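Local structure of transcription initiation factor IIB (Methanocaldococcus jannaschii, 5O9J) at residues I43-C49 / V68-H74; V54-S59 / N168-V173; V76-E81 / K153-T157; D118-K124 / D142-I148. The protein probably splices itself out of the transcription factor IIB precursor and joins the flanking host segments, as inteins of the HINT fold do. All coordinates share one frame; numbering follows the deposited sequence.

Interaction 1. Residues I43-C49 / V68-H74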
# COMPACT_ATOMS: atom_id res chain seq x y z
N ILE A 43 3.48 -11.89 15.81
CA ILE A 43 2.71 -10.67 15.99
C ILE A 43 1.60 -10.57 14.96
O ILE A 43 0.74 -9.69 15.04
CB ILE A 43 3.61 -9.42 15.89
CG1 ILE A 43 4.43 -9.46 14.59
CG2 ILE A 43 4.53 -9.33 17.10
CD1 ILE A 43 5.34 -8.27 14.40
N LEU A 44 1.62 -11.48 13.99
CA LEU A 44 0.69 -11.46 12.87
C LEU A 44 -0.62 -12.19 13.15
O LEU A 44 -0.63 -13.39 13.43
CB LEU A 44 1.34 -12.09 11.64
CG LEU A 44 1.83 -11.18 10.52
CD1 LEU A 44 2.01 -12.00 9.25
CD2 LEU A 44 0.88 -10.01 10.28
N GLU A 45 -1.72 -11.44 13.06
CA GLU A 45 -3.08 -11.99 13.11
C GLU A 45 -3.63 -12.14 11.70
O GLU A 45 -3.77 -11.15 10.99
CB GLU A 45 -3.99 -11.08 13.91
CG GLU A 45 -4.62 -11.67 15.16
CD GLU A 45 -5.32 -10.61 16.01
OE1 GLU A 45 -4.87 -9.44 16.02
OE2 GLU A 45 -6.35 -10.94 16.65
N ILE A 46 -3.94 -13.37 11.28
CA ILE A 46 -4.38 -13.61 9.92
C ILE A 46 -5.76 -14.23 9.87
O ILE A 46 -6.01 -15.23 10.54
CB ILE A 46 -3.40 -14.54 9.18
CG1 ILE A 46 -2.01 -13.92 9.13
CG2 ILE A 46 -3.91 -14.85 7.78
CD1 ILE A 46 -0.90 -14.95 9.01
N ALA A 47 -6.65 -13.65 9.08
CA ALA A 47 -7.97 -14.23 8.86
C ALA A 47 -8.16 -14.48 7.39
O ALA A 47 -7.87 -13.62 6.57
CB ALA A 47 -9.07 -13.30 9.37
N LYS A 48 -8.64 -15.67 7.05
CA LYS A 48 -9.03 -15.93 5.68
C LYS A 48 -10.43 -15.35 5.51
O LYS A 48 -11.21 -15.34 6.46
CB LYS A 48 -8.99 -17.42 5.35
CG LYS A 48 -10.35 -18.05 5.13
CD LYS A 48 -10.28 -19.06 4.00
CE LYS A 48 -11.66 -19.54 3.58
NZ LYS A 48 -11.58 -20.43 2.38
N CYS A 49 -10.75 -14.85 4.31
CA CYS A 49 -12.05 -14.23 4.09
C CYS A 49 -12.72 -14.66 2.78
O CYS A 49 -12.08 -15.18 1.87
CB CYS A 49 -11.92 -12.70 4.14
SG CYS A 49 -10.80 -11.99 2.92
N VAL A 68 -9.67 -11.22 -2.70
CA VAL A 68 -8.76 -11.23 -1.55
C VAL A 68 -8.92 -12.59 -0.86
O VAL A 68 -10.04 -13.02 -0.59
CB VAL A 68 -9.07 -10.09 -0.57
CG1 VAL A 68 -8.13 -10.14 0.65
CG2 VAL A 68 -8.96 -8.74 -1.29
N SER A 69 -7.81 -13.27 -0.61
CA SER A 69 -7.90 -14.61 -0.02
C SER A 69 -7.88 -14.54 1.50
O SER A 69 -8.61 -15.26 2.17
CB SER A 69 -6.75 -15.48 -0.52
OG SER A 69 -5.51 -14.85 -0.26
N GLU A 70 -7.04 -13.66 2.04
CA GLU A 70 -6.95 -13.48 3.48
C GLU A 70 -6.55 -12.04 3.82
O GLU A 70 -6.04 -11.30 2.96
CB GLU A 70 -5.94 -14.47 4.09
CG GLU A 70 -4.54 -14.34 3.53
CD GLU A 70 -3.54 -15.35 4.12
OE1 GLU A 70 -3.94 -16.49 4.44
OE2 GLU A 70 -2.35 -14.97 4.23
N VAL A 71 -6.80 -11.63 5.05
CA VAL A 71 -6.37 -10.32 5.52
C VAL A 71 -5.57 -10.51 6.80
O VAL A 71 -5.68 -11.55 7.45
CB VAL A 71 -7.55 -9.37 5.80
CG1 VAL A 71 -8.41 -9.18 4.55
CG2 VAL A 71 -8.39 -9.88 6.96
N SER A 72 -4.77 -9.52 7.15
CA SER A 72 -3.99 -9.63 8.36
C SER A 72 -3.62 -8.26 8.89
O SER A 72 -3.76 -7.25 8.19
CB SER A 72 -2.73 -10.47 8.11
OG SER A 72 -1.75 -9.77 7.38
N ARG A 73 -3.17 -8.23 10.14
CA ARG A 73 -2.72 -7.02 10.79
C ARG A 73 -1.62 -7.40 11.77
O ARG A 73 -1.54 -8.55 12.20
CB ARG A 73 -3.87 -6.32 11.53
CG ARG A 73 -4.37 -7.11 12.75
CD ARG A 73 -5.59 -6.48 13.43
NE ARG A 73 -6.13 -7.35 14.48
CZ ARG A 73 -7.25 -7.13 15.15
NH1 ARG A 73 -7.98 -6.05 14.90
NH2 ARG A 73 -7.66 -7.98 16.09
N HIS A 74 -0.76 -6.43 12.11
CA HIS A 74 0.22 -6.61 13.17
C HIS A 74 0.52 -5.25 13.79
O HIS A 74 0.34 -4.22 13.14
CB HIS A 74 1.50 -7.27 12.64
CG HIS A 74 2.17 -6.53 11.52
ND1 HIS A 74 3.16 -5.59 11.72
CD2 HIS A 74 2.00 -6.63 10.18
CE1 HIS A 74 3.55 -5.12 10.56
NE2 HIS A 74 2.88 -5.72 9.60
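E45 and R73 lie side by side on one face of the antiparallel strands 44-48 and 70-74, where they form a backbone hydrogen-bonded pair within a sheet of the HINT fold. With chi1 at 68° and its chain then extended to NE, R73 turns an edge of the guanidinium to the glutamate. NE and NH2 both donate to E45 OE1, at 2.9 and 3.1 Å. Farther along this face A47 is a shallow spot, its CB 4.2 Å from V71 CG2, and helix 24-33 packs on both residues. C49 SG, a compact knob, rests in the notch between V68 CG1 and V71 CG1, 4.0 Å from each. On the other face the small S72 makes a hollow into which I46 CG1 settles, 3.7 Å from S72 CB, while I46 CG2 bulges against the carboxylate carbon E70 CD at 3.7 Å. At the end of the ladder L44 CD2 meets H74 CD2 obliquely at 3.6 Å. A methionine in place of R73 would probably deprive E45 and D29 of their salt bridges to this side chain. Charge thus ties the strands at one end of the first face, and apolar bumps fill the hollows at the other.

Interaction 2. Residues V54-S59 / N168-V173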
# COMPACT_ATOMS: atom_id res chain seq x y z
N VAL A 54 -10.75 -6.54 -4.18
CA VAL A 54 -10.16 -5.21 -4.17
C VAL A 54 -9.67 -4.84 -5.57
O VAL A 54 -9.42 -5.73 -6.40
CB VAL A 54 -9.00 -5.13 -3.15
CG1 VAL A 54 -7.80 -5.92 -3.64
CG2 VAL A 54 -8.63 -3.68 -2.84
N ILE A 55 -9.54 -3.55 -5.85
CA ILE A 55 -8.98 -3.11 -7.12
C ILE A 55 -7.50 -3.42 -7.15
O ILE A 55 -6.76 -3.02 -6.26
CB ILE A 55 -9.19 -1.61 -7.39
CG1 ILE A 55 -10.67 -1.30 -7.56
CG2 ILE A 55 -8.42 -1.18 -8.64
CD1 ILE A 55 -11.34 -2.08 -8.69
N ALA A 56 -7.07 -4.15 -8.16
CA ALA A 56 -5.68 -4.49 -8.30
C ALA A 56 -5.31 -4.55 -9.77
O ALA A 56 -6.18 -4.63 -10.63
CB ALA A 56 -5.38 -5.81 -7.62
N PHE A 57 -4.02 -4.53 -10.03
CA PHE A 57 -3.48 -4.67 -11.37
C PHE A 57 -3.12 -6.13 -11.64
O PHE A 57 -2.14 -6.64 -11.11
CB PHE A 57 -2.25 -3.78 -11.51
CG PHE A 57 -1.67 -3.78 -12.86
CD1 PHE A 57 -2.18 -2.95 -13.86
CD2 PHE A 57 -0.63 -4.64 -13.16
CE1 PHE A 57 -1.62 -2.97 -15.11
CE2 PHE A 57 -0.10 -4.66 -14.40
CZ PHE A 57 -0.56 -3.83 -15.39
N ASN A 58 -3.91 -6.82 -12.46
CA ASN A 58 -3.75 -8.27 -12.56
C ASN A 58 -2.68 -8.74 -13.56
O ASN A 58 -2.04 -7.93 -14.23
CB ASN A 58 -5.09 -8.93 -12.90
CG ASN A 58 -5.58 -8.65 -14.33
OD1 ASN A 58 -4.95 -7.93 -15.11
ND2 ASN A 58 -6.71 -9.24 -14.68
N SER A 59 -2.50 -10.06 -13.63
CA SER A 59 -1.50 -10.69 -14.50
C SER A 59 -1.74 -10.44 -16.00
O SER A 59 -0.83 -10.60 -16.81
CB SER A 59 -1.45 -12.20 -14.25
OG SER A 59 -1.11 -12.49 -12.90
N ASN A 168 -2.52 -13.92 -7.79
CA ASN A 168 -2.47 -13.63 -9.22
C ASN A 168 -2.44 -12.13 -9.52
O ASN A 168 -2.88 -11.70 -10.60
CB ASN A 168 -3.65 -14.28 -9.94
CG ASN A 168 -3.71 -15.78 -9.73
OD1 ASN A 168 -2.68 -16.46 -9.71
ND2 ASN A 168 -4.92 -16.31 -9.55
N ALA A 169 -1.93 -11.35 -8.58
CA ALA A 169 -1.77 -9.91 -8.77
C ALA A 169 -0.68 -9.38 -7.85
O ALA A 169 0.19 -8.61 -8.28
CB ALA A 169 -3.08 -9.18 -8.53
N GLU A 170 -0.72 -9.81 -6.59
CA GLU A 170 0.27 -9.44 -5.59
C GLU A 170 0.55 -7.93 -5.54
O GLU A 170 1.68 -7.50 -5.32
CB GLU A 170 1.56 -10.22 -5.83
CG GLU A 170 1.38 -11.73 -5.67
CD GLU A 170 2.68 -12.49 -5.61
OE1 GLU A 170 3.75 -11.84 -5.57
OE2 GLU A 170 2.65 -13.74 -5.60
N ASN A 171 -0.50 -7.15 -5.76
CA ASN A 171 -0.51 -5.72 -5.52
C ASN A 171 -1.95 -5.34 -5.20
O ASN A 171 -2.86 -6.17 -5.34
CB ASN A 171 -0.00 -4.92 -6.73
CG ASN A 171 -0.94 -5.00 -7.92
OD1 ASN A 171 -1.96 -4.31 -7.97
ND2 ASN A 171 -0.61 -5.86 -8.88
N PHE A 172 -2.17 -4.12 -4.73
CA PHE A 172 -3.52 -3.57 -4.72
C PHE A 172 -3.49 -2.06 -4.65
O PHE A 172 -2.46 -1.43 -4.34
CB PHE A 172 -4.36 -4.15 -3.56
CG PHE A 172 -3.79 -3.93 -2.19
CD1 PHE A 172 -4.09 -2.79 -1.47
CD2 PHE A 172 -2.98 -4.90 -1.61
CE1 PHE A 172 -3.57 -2.60 -0.19
CE2 PHE A 172 -2.47 -4.73 -0.35
CZ PHE A 172 -2.76 -3.57 0.37
N VAL A 173 -4.63 -1.47 -4.98
CA VAL A 173 -4.76 -0.03 -5.00
C VAL A 173 -5.30 0.42 -3.66
O VAL A 173 -6.29 -0.13 -3.18
CB VAL A 173 -5.69 0.42 -6.14
CG1 VAL A 173 -6.11 1.84 -5.94
CG2 VAL A 173 -5.00 0.22 -7.49
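This is a buried junction between two sheets of the HINT fold, in which V54-S59, on strand 52-57, meets N168-V173, a turn and the start of strand 171-174. The strand segments cross at 124°, too skewed for a regular ladder, and a single backbone-to-backbone bond of normal strength joins them, from V173 N to I55 O at 2.9 Å. Asparagine suits the next place because its amide can copy a peptide group. N171 OD1 accepts F57 N at 2.9 Å on an in-plane lone pair, and N171 ND2 returns a bond to F57 O at 2.8 Å, again on a lone pair and within the amide plane. The first torsion (chi1 68°) sends the amide across to F57, and a weak bond from ND2 to A169 O further limits its rotation. Branched side chains close the other end. I55 CG2 and V173 CG2 run alongside each other at 3.9 Å, while V54 CG1 leans on F172 CB, both residues also touching L164. Small residues meet in the middle, A56 CB with A169 CB at 4.2 Å. There A56 CB also lies 3.4 Å from N171 O, a buried carbonyl oxygen that finds no polar partner.

Interaction 3. Residues V76-E81 / K153-T157; sequences VSEMFE and KVEPT
M79 and V154 form an antiparallel hydrogen-bonded pair, M79 N to V154 O at 3.0 Å and V154 N to M79 O at 2.9 Å; the ladder runs on through the non-hydrogen-bonded pair F80 and K153, while past E78 and E155 it gives way to packing on P156. The bridge belongs to a sheet of the HINT fold, at the end of the long strand 143-154. On one face K153 stretches out beside F80, its CE 3.6 Å from F80 CE2 and oblique to the ring. The lysine's aliphatic length suits the phenyl group, and its NZ makes a long salt bridge with E78 OE1 at 3.6 Å. E78 OE2 meanwhile pairs with R94. M79 lies on the opposite face, and a bend at chi3 (-33°) brings its CE to 3.7 Å from P156 CA. Proline fits where the ladder stops, because it has no N-H to offer a partner strand and its ring makes an apolar surface against which V76 CG2 and M79 CG pack. A glycine in place of P156 would probably open a gap against both and set the departing chain free to flex. Packing there is tight, with V76 CG2 only 3.5 Å from P156 CG.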
# COMPACT_ATOMS: atom_id res chain seq x y z
N VAL A 76 2.55 -2.06 15.06
CA VAL A 76 3.73 -1.36 14.57
C VAL A 76 3.96 -0.09 15.38
O VAL A 76 3.01 0.60 15.74
CB VAL A 76 3.61 -1.00 13.08
CG1 VAL A 76 3.89 -2.21 12.23
CG2 VAL A 76 2.23 -0.46 12.78
N SER A 77 5.22 0.21 15.64
CA SER A 77 5.59 1.35 16.48
C SER A 77 5.62 2.66 15.72
O SER A 77 5.09 3.68 16.17
CB SER A 77 6.97 1.11 17.11
OG SER A 77 7.64 2.34 17.33
N GLU A 78 6.25 2.64 14.55
CA GLU A 78 6.47 3.87 13.79
C GLU A 78 6.16 3.70 12.31
O GLU A 78 6.26 2.60 11.76
CB GLU A 78 7.92 4.32 13.94
CG GLU A 78 8.92 3.32 13.40
CD GLU A 78 10.23 3.96 12.97
OE1 GLU A 78 10.47 5.14 13.33
OE2 GLU A 78 11.01 3.29 12.25
N MET A 79 5.80 4.80 11.67
CA MET A 79 5.72 4.83 10.23
C MET A 79 6.31 6.12 9.72
O MET A 79 6.29 7.14 10.43
CB MET A 79 4.28 4.68 9.75
CG MET A 79 3.71 3.29 9.95
SD MET A 79 2.06 3.24 9.26
CE MET A 79 1.57 4.93 9.61
N PHE A 80 6.84 6.08 8.51
CA PHE A 80 7.42 7.26 7.89
C PHE A 80 6.36 7.98 7.09
O PHE A 80 5.63 7.35 6.32
CB PHE A 80 8.59 6.89 6.99
CG PHE A 80 9.79 6.36 7.73
CD1 PHE A 80 9.78 5.08 8.27
CD2 PHE A 80 10.93 7.13 7.87
CE1 PHE A 80 10.88 4.59 8.94
CE2 PHE A 80 12.03 6.65 8.54
CZ PHE A 80 12.01 5.37 9.09
N GLU A 81 6.26 9.28 7.29
CA GLU A 81 5.44 10.10 6.40
C GLU A 81 6.35 10.84 5.44
O GLU A 81 7.14 11.68 5.84
CB GLU A 81 4.58 11.08 7.20
CG GLU A 81 3.66 11.91 6.34
CD GLU A 81 3.00 13.02 7.13
OE1 GLU A 81 3.73 13.88 7.66
OE2 GLU A 81 1.75 13.03 7.22
N LYS A 153 8.59 11.03 11.27
CA LYS A 153 8.22 9.77 11.88
C LYS A 153 6.95 10.00 12.69
O LYS A 153 6.88 10.91 13.51
CB LYS A 153 9.35 9.22 12.74
CG LYS A 153 10.55 8.79 11.92
CD LYS A 153 11.58 8.05 12.75
CE LYS A 153 12.74 7.56 11.90
NZ LYS A 153 13.64 6.63 12.64
N VAL A 154 5.93 9.19 12.40
CA VAL A 154 4.63 9.36 13.02
C VAL A 154 4.13 8.04 13.60
O VAL A 154 4.72 6.97 13.38
CB VAL A 154 3.58 9.89 12.03
CG1 VAL A 154 3.96 11.27 11.52
CG2 VAL A 154 3.40 8.92 10.88
N GLU A 155 3.04 8.13 14.35
CA GLU A 155 2.39 6.95 14.91
C GLU A 155 1.33 6.46 13.95
O GLU A 155 0.64 7.27 13.33
CB GLU A 155 1.76 7.25 16.27
CG GLU A 155 1.15 8.66 16.41
CD GLU A 155 2.16 9.79 16.58
OE1 GLU A 155 3.08 9.64 17.40
OE2 GLU A 155 1.97 10.81 15.88
N PRO A 156 1.21 5.13 13.82
CA PRO A 156 0.13 4.55 13.03
C PRO A 156 -1.21 4.97 13.61
O PRO A 156 -1.32 5.08 14.82
CB PRO A 156 0.35 3.04 13.17
CG PRO A 156 1.78 2.89 13.56
CD PRO A 156 2.09 4.10 14.39
N THR A 157 -2.20 5.22 12.75
CA THR A 157 -3.51 5.67 13.22
C THR A 157 -4.09 4.73 14.27
O THR A 157 -4.67 5.18 15.26
CB THR A 157 -4.50 5.80 12.05
OG1 THR A 157 -3.93 6.62 11.03
CG2 THR A 157 -5.81 6.41 12.53

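Interaction 4. Residues D118-K124 / D142-I148; sequences DILVLAK and DFIFLKI
K124 N donates to D142 O at 2.7 Å, the shortest of six backbone hydrogen bonds that join D118-K124 to D142-I148. L122 and I144 exchange a reciprocal pair, each N to the other's O at 2.8 Å. L120 and L146 do the same a little more loosely, and I148 N closes the ladder on D118 O. Beyond the backbone, D118 turns its carboxylate away to R102, an anchor that an acidic residue suits at the start of the strand.

Side chains alternate between the two faces. On one, V121 and F145 lie side by side: V121 CG1 sits over a face of the phenyl ring, and V121 CG2 comes within 3.6 Å of F145 CE2. I119 CG2 meets the same ring at its edge, 4.1 Å from F145 CD2. Beta-branched valine and isoleucine favour extended backbone and hold their methyls stiffly against the aromatic side chain. On the other face leucines and isoleucines interlock. With chi1 at 60°, I144 CG1 comes 3.9 Å from L122 CB. L122 and L146 lie roughly perpendicular, CD2 to CD1 at 4.1 Å, and L120 CG packs on I148 CG1 at 3.9 Å. I82 and V84 of strand 79-84 continue this apolar layer. At the solvent end, the aliphatic part of K124 runs across I144, its CG near I144 CG2.

Paired in this way, the two strands make a regular antiparallel ladder. Strand 119-123 lies between 143-154 and 96-102, with backbone bonds to both, in keeping with the all-beta HINT fold of inteins.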
# COMPACT_ATOMS: atom_id res chain seq x y z
N ASP A 118 15.65 14.43 -2.07
CA ASP A 118 15.61 13.28 -2.98
C ASP A 118 14.50 13.47 -4.00
O ASP A 118 13.46 14.05 -3.69
CB ASP A 118 15.39 11.98 -2.21
CG ASP A 118 16.66 11.17 -2.06
OD1 ASP A 118 17.56 11.32 -2.91
OD2 ASP A 118 16.75 10.38 -1.10
N ILE A 119 14.73 12.97 -5.21
CA ILE A 119 13.72 13.04 -6.26
C ILE A 119 13.01 11.70 -6.41
O ILE A 119 13.62 10.70 -6.78
CB ILE A 119 14.34 13.43 -7.62
CG1 ILE A 119 14.99 14.81 -7.53
CG2 ILE A 119 13.27 13.40 -8.72
CD1 ILE A 119 15.53 15.31 -8.86
N LEU A 120 11.72 11.69 -6.09
CA LEU A 120 10.91 10.49 -6.24
C LEU A 120 10.23 10.47 -7.59
O LEU A 120 9.91 11.51 -8.16
CB LEU A 120 9.85 10.40 -5.13
CG LEU A 120 10.40 10.22 -3.72
CD1 LEU A 120 9.26 9.90 -2.74
CD2 LEU A 120 11.45 9.13 -3.70
N VAL A 121 10.02 9.27 -8.12
CA VAL A 121 9.27 9.11 -9.34
C VAL A 121 7.89 8.59 -9.00
O VAL A 121 7.74 7.47 -8.54
CB VAL A 121 9.97 8.15 -10.32
CG1 VAL A 121 9.23 8.13 -11.66
CG2 VAL A 121 11.42 8.56 -10.51
N LEU A 122 6.88 9.42 -9.20
CA LEU A 122 5.51 9.01 -8.91
C LEU A 122 4.78 8.73 -10.19
O LEU A 122 5.05 9.34 -11.22
CB LEU A 122 4.77 10.09 -8.11
CG LEU A 122 5.06 10.13 -6.60
CD1 LEU A 122 6.42 10.72 -6.31
CD2 LEU A 122 3.97 10.91 -5.87
N ALA A 123 3.85 7.79 -10.14
CA ALA A 123 2.97 7.59 -11.28
C ALA A 123 2.05 8.79 -11.38
O ALA A 123 1.75 9.44 -10.38
CB ALA A 123 2.17 6.31 -11.14
N LYS A 124 1.62 9.11 -12.59
CA LYS A 124 0.66 10.18 -12.77
C LYS A 124 -0.75 9.62 -12.61
O LYS A 124 -1.45 9.37 -13.58
CB LYS A 124 0.85 10.85 -14.13
CG LYS A 124 0.53 12.32 -14.13
CD LYS A 124 0.78 12.94 -15.49
CE LYS A 124 0.02 14.24 -15.61
NZ LYS A 124 -1.43 14.03 -15.39
N ASP A 142 1.93 7.76 -17.22
CA ASP A 142 2.94 8.81 -17.23
C ASP A 142 3.55 8.88 -15.85
O ASP A 142 2.94 8.44 -14.88
CB ASP A 142 2.33 10.15 -17.64
CG ASP A 142 1.95 10.20 -19.10
OD1 ASP A 142 2.75 9.71 -19.94
OD2 ASP A 142 0.86 10.72 -19.42
N PHE A 143 4.76 9.42 -15.75
CA PHE A 143 5.45 9.53 -14.47
C PHE A 143 5.85 10.97 -14.21
O PHE A 143 6.13 11.73 -15.12
CB PHE A 143 6.69 8.62 -14.45
CG PHE A 143 6.36 7.16 -14.58
CD1 PHE A 143 6.09 6.39 -13.45
CD2 PHE A 143 6.30 6.56 -15.83
CE1 PHE A 143 5.78 5.05 -13.57
CE2 PHE A 143 5.99 5.21 -15.95
CZ PHE A 143 5.73 4.46 -14.82
N ILE A 144 5.87 11.36 -12.94
CA ILE A 144 6.24 12.71 -12.59
C ILE A 144 7.33 12.67 -11.53
O ILE A 144 7.44 11.70 -10.79
CB ILE A 144 5.02 13.51 -12.09
CG1 ILE A 144 4.41 12.85 -10.86
CG2 ILE A 144 3.96 13.61 -13.19
CD1 ILE A 144 3.14 13.50 -10.39
N PHE A 145 8.14 13.73 -11.48
CA PHE A 145 9.32 13.76 -10.61
C PHE A 145 9.19 14.84 -9.55
O PHE A 145 9.12 16.03 -9.86
CB PHE A 145 10.57 13.98 -11.46
CG PHE A 145 10.80 12.91 -12.48
CD1 PHE A 145 10.09 12.90 -13.67
CD2 PHE A 145 11.69 11.88 -12.24
CE1 PHE A 145 10.28 11.90 -14.60
CE2 PHE A 145 11.89 10.87 -13.18
CZ PHE A 145 11.18 10.89 -14.36
N LEU A 146 9.15 14.42 -8.29
CA LEU A 146 8.85 15.34 -7.21
C LEU A 146 9.85 15.21 -6.07
O LEU A 146 10.14 14.10 -5.60
CB LEU A 146 7.43 15.10 -6.70
CG LEU A 146 6.29 15.18 -7.72
CD1 LEU A 146 4.99 14.66 -7.12
CD2 LEU A 146 6.10 16.61 -8.25
N LYS A 147 10.38 16.36 -5.63
CA LYS A 147 11.32 16.39 -4.52
C LYS A 147 10.63 16.11 -3.18
O LYS A 147 9.52 16.57 -2.94
CB LYS A 147 12.03 17.76 -4.44
CG LYS A 147 13.16 17.96 -5.44
CD LYS A 147 13.92 19.27 -5.17
CE LYS A 147 15.03 19.53 -6.19
NZ LYS A 147 14.76 20.69 -7.10
N ILE A 148 11.31 15.36 -2.33
CA ILE A 148 10.86 15.19 -0.96
C ILE A 148 11.02 16.50 -0.18
O ILE A 148 12.09 17.12 -0.22
CB ILE A 148 11.63 14.05 -0.26
CG1 ILE A 148 11.33 12.71 -0.93
CG2 ILE A 148 11.31 14.02 1.23
CD1 ILE A 148 12.11 11.54 -0.37

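How the interactions relate
Followed from the N terminus, the chain enters interaction 1 at 43-49 and interaction 2 at 54-59 before 68-74 closes interaction 1, so these two cross; they touch where V68 CG2 packs on V54 CG1. The chain passes directly from 68-74 to 76-81, which opens interaction 3. Residues 118-124 then open interaction 4, and 142-148 close it after a short excursion. The same long strand, 143-154, runs on to close interaction 3 at 153-157, so the two contacts share one sheet and interaction 4 lies within the loop of interaction 3. Last, 168-173 returns to 54-59, and interaction 2 thereby encloses both and ties the late part of the fold to the sheet that holds strand 52-57.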